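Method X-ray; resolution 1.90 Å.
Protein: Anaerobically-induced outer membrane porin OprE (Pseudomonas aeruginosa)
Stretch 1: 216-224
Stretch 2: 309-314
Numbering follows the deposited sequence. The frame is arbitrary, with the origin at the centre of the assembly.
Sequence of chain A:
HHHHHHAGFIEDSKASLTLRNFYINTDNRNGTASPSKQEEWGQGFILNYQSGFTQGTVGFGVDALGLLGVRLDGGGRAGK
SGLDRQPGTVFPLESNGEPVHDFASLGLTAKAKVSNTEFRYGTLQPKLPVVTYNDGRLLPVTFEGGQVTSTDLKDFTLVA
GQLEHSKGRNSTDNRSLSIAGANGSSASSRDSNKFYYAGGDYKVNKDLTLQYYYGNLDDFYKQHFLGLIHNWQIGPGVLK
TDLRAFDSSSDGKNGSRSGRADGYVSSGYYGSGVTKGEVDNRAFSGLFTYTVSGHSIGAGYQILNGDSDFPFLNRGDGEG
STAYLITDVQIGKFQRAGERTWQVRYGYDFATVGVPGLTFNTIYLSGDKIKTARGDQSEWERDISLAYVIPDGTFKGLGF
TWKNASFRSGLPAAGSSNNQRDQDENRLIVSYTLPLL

Stretch 1, residues 216-224: NLDDFYKQH
Stretch 2, residues 309-314: DFPFLN

A small, largely apolar contact of 273 Å² (both sides summed) joins the strand residues on either side of a tight turn to an irregular chain segment, and a single direct hydrogen bond, backed by one water, fixes it at one end.

In stretch 1, strand residues 216-217 lead into a turn and strand 221-224 follows. Leu217 O accepts from both Phe220 N and Tyr221 N, each at 3.0 Å, and Asp219, at phi/psi 76/3, supplies the positive phi. Asn216 (chi1 t) braces the turn, its ND2 donating to Tyr221 O at 2.8 Å (159°). Stretch 2 is extended without regular structure; Phe312 lies at -161/156. CA atoms pair Leu217 with Leu313 at 8.2 Å and Tyr221 with Pro311 at 7.8 Å, so the pairing runs in opposite sequence order, at a spacing that suits side-chain contact rather than backbone pairing.

Leu217, Tyr221 and Gln223 point toward stretch 2, whereas Lys222 points away. Tyr221 (chi1 71°, chi2 85°) lays one ring face against Pro311: Pro311 CB sits 4.1 Å from the centroid of the Tyr221 ring, 17° off the normal, a CH-pi arrangement in which the C-H bonds of Pro311 CB lie over the pi cloud. Tyr221 OH reaches Leu313 CD2 at 3.6 Å, a van der Waals approach. Leu313 (m, t) starts sideways, but its end comes nearer, and its CD2 meets Leu217 CD2 (Leu217 t, p) at 4.1 Å.

Gln223 (t, t, chi3 89°) makes the polar link. Its NE2 donates to Pro311 O at 3.1 Å with an N-H...O angle of 154°, using a carbonyl on a segment that lacks strand pairing. One water donates to Gln223 OE1 at 2.6 Å and to Pro311 O at 2.8 Å, so both ends of the amide connect to the same carbonyl. Phe310 (chi1 t, chi2 75°) brings CE1 within 3.5 Å of Gln223 NE2, obliquely to the ring.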

# COMPACT_ATOMS: atom_id res chain seq x y z
N ASN A 216 12.08 -4.50 -9.39
CA ASN A 216 13.14 -3.75 -10.05
C ASN A 216 12.62 -2.48 -10.73
O ASN A 216 12.05 -2.54 -11.81
CB ASN A 216 13.82 -4.65 -11.10
CG ASN A 216 14.86 -3.93 -11.94
OD1 ASN A 216 15.09 -4.29 -13.09
ND2 ASN A 216 15.50 -2.91 -11.37
N LEU A 217 12.80 -1.32 -10.09
CA LEU A 217 12.51 -0.06 -10.76
C LEU A 217 13.72 0.31 -11.59
O LEU A 217 14.80 0.59 -11.04
CB LEU A 217 12.20 1.06 -9.77
CG LEU A 217 11.82 2.37 -10.47
CD1 LEU A 217 10.59 2.22 -11.37
CD2 LEU A 217 11.60 3.50 -9.44
N ASP A 218 13.56 0.28 -12.90
CA ASP A 218 14.70 0.54 -13.78
C ASP A 218 15.36 1.89 -13.50
O ASP A 218 14.68 2.91 -13.38
CB ASP A 218 14.29 0.42 -15.25
CG ASP A 218 15.49 0.38 -16.18
OD1 ASP A 218 16.22 -0.64 -16.15
OD2 ASP A 218 15.71 1.37 -16.91
N ASP A 219 16.70 1.85 -13.39
CA ASP A 219 17.57 2.99 -13.10
C ASP A 219 17.56 3.46 -11.66
O ASP A 219 18.23 4.43 -11.31
CB ASP A 219 17.30 4.17 -14.04
CG ASP A 219 17.92 3.97 -15.40
OD1 ASP A 219 19.03 3.40 -15.44
OD2 ASP A 219 17.30 4.36 -16.42
N PHE A 220 16.83 2.74 -10.82
CA PHE A 220 16.74 3.08 -9.41
C PHE A 220 17.15 1.94 -8.49
O PHE A 220 18.12 2.07 -7.75
CB PHE A 220 15.34 3.58 -9.04
CG PHE A 220 15.07 5.01 -9.45
CD1 PHE A 220 15.52 6.07 -8.68
CD2 PHE A 220 14.38 5.28 -10.63
CE1 PHE A 220 15.28 7.40 -9.06
CE2 PHE A 220 14.14 6.59 -11.03
CZ PHE A 220 14.58 7.65 -10.23
N TYR A 221 16.43 0.82 -8.54
CA TYR A 221 16.73 -0.22 -7.57
C TYR A 221 16.31 -1.62 -7.98
O TYR A 221 15.44 -1.80 -8.81
CB TYR A 221 16.13 0.13 -6.19
CG TYR A 221 14.61 0.03 -6.09
CD1 TYR A 221 13.99 -1.19 -5.82
CD2 TYR A 221 13.80 1.16 -6.22
CE1 TYR A 221 12.60 -1.29 -5.71
CE2 TYR A 221 12.40 1.06 -6.12
CZ TYR A 221 11.81 -0.16 -5.86
OH TYR A 221 10.43 -0.25 -5.75
N LYS A 222 16.97 -2.60 -7.37
CA LYS A 222 16.49 -3.98 -7.36
C LYS A 222 16.25 -4.38 -5.91
O LYS A 222 17.00 -4.01 -5.02
CB LYS A 222 17.50 -4.91 -8.03
CG LYS A 222 18.91 -4.71 -7.56
N GLN A 223 15.18 -5.13 -5.69
CA GLN A 223 14.76 -5.44 -4.35
C GLN A 223 14.32 -6.88 -4.27
O GLN A 223 13.52 -7.31 -5.09
CB GLN A 223 13.62 -4.52 -3.96
CG GLN A 223 13.01 -4.79 -2.60
CD GLN A 223 12.05 -3.70 -2.24
OE1 GLN A 223 10.86 -3.76 -2.56
NE2 GLN A 223 12.55 -2.67 -1.59
N HIS A 224 14.90 -7.63 -3.34
CA HIS A 224 14.47 -8.99 -3.04
C HIS A 224 13.78 -9.03 -1.69
O HIS A 224 14.17 -8.32 -0.77
CB HIS A 224 15.67 -9.93 -3.00
CG HIS A 224 16.43 -9.99 -4.28
ND1 HIS A 224 16.19 -10.95 -5.24
CD2 HIS A 224 17.43 -9.21 -4.77
CE1 HIS A 224 17.01 -10.76 -6.26
NE2 HIS A 224 17.77 -9.71 -6.00
N ASP A 309 17.11 5.11 2.71
CA ASP A 309 15.78 4.74 3.19
C ASP A 309 15.34 3.46 2.50
O ASP A 309 15.91 3.04 1.49
CB ASP A 309 14.75 5.82 2.87
CG ASP A 309 15.01 7.15 3.57
OD1 ASP A 309 15.95 7.27 4.40
OD2 ASP A 309 14.24 8.08 3.29
N PHE A 310 14.33 2.83 3.06
CA PHE A 310 13.74 1.69 2.39
C PHE A 310 13.03 2.17 1.13
O PHE A 310 12.19 3.05 1.21
CB PHE A 310 12.71 1.06 3.31
CG PHE A 310 11.96 -0.06 2.66
CD1 PHE A 310 12.56 -1.30 2.45
CD2 PHE A 310 10.64 0.12 2.25
CE1 PHE A 310 11.86 -2.34 1.86
CE2 PHE A 310 9.93 -0.91 1.67
CZ PHE A 310 10.55 -2.15 1.47
N PRO A 311 13.38 1.61 -0.05
CA PRO A 311 12.77 2.09 -1.30
C PRO A 311 11.45 1.39 -1.66
O PRO A 311 11.28 0.18 -1.48
CB PRO A 311 13.84 1.77 -2.35
CG PRO A 311 14.42 0.47 -1.85
CD PRO A 311 14.43 0.61 -0.31
N PHE A 312 10.52 2.18 -2.20
CA PHE A 312 9.21 1.70 -2.66
C PHE A 312 8.63 2.75 -3.62
O PHE A 312 8.99 3.94 -3.55
CB PHE A 312 8.26 1.46 -1.48
CG PHE A 312 8.09 2.64 -0.58
CD1 PHE A 312 9.04 2.93 0.40
CD2 PHE A 312 6.99 3.48 -0.70
CE1 PHE A 312 8.89 4.03 1.24
CE2 PHE A 312 6.83 4.59 0.14
CZ PHE A 312 7.78 4.85 1.12
N LEU A 313 7.74 2.31 -4.50
CA LEU A 313 7.17 3.19 -5.53
C LEU A 313 6.39 4.33 -4.89
O LEU A 313 5.50 4.09 -4.08
CB LEU A 313 6.27 2.40 -6.47
CG LEU A 313 6.95 1.25 -7.23
CD1 LEU A 313 5.98 0.63 -8.22
CD2 LEU A 313 8.26 1.71 -7.91
N ASN A 314 6.72 5.56 -5.25
CA ASN A 314 6.22 6.72 -4.52
C ASN A 314 6.37 7.96 -5.38
O ASN A 314 7.47 8.51 -5.50
CB ASN A 314 7.06 6.88 -3.24
CG ASN A 314 6.53 7.95 -2.30
OD1 ASN A 314 5.53 8.61 -2.59
ND2 ASN A 314 7.19 8.11 -1.16
O HOH W 1 9.29 -1.75 -1.92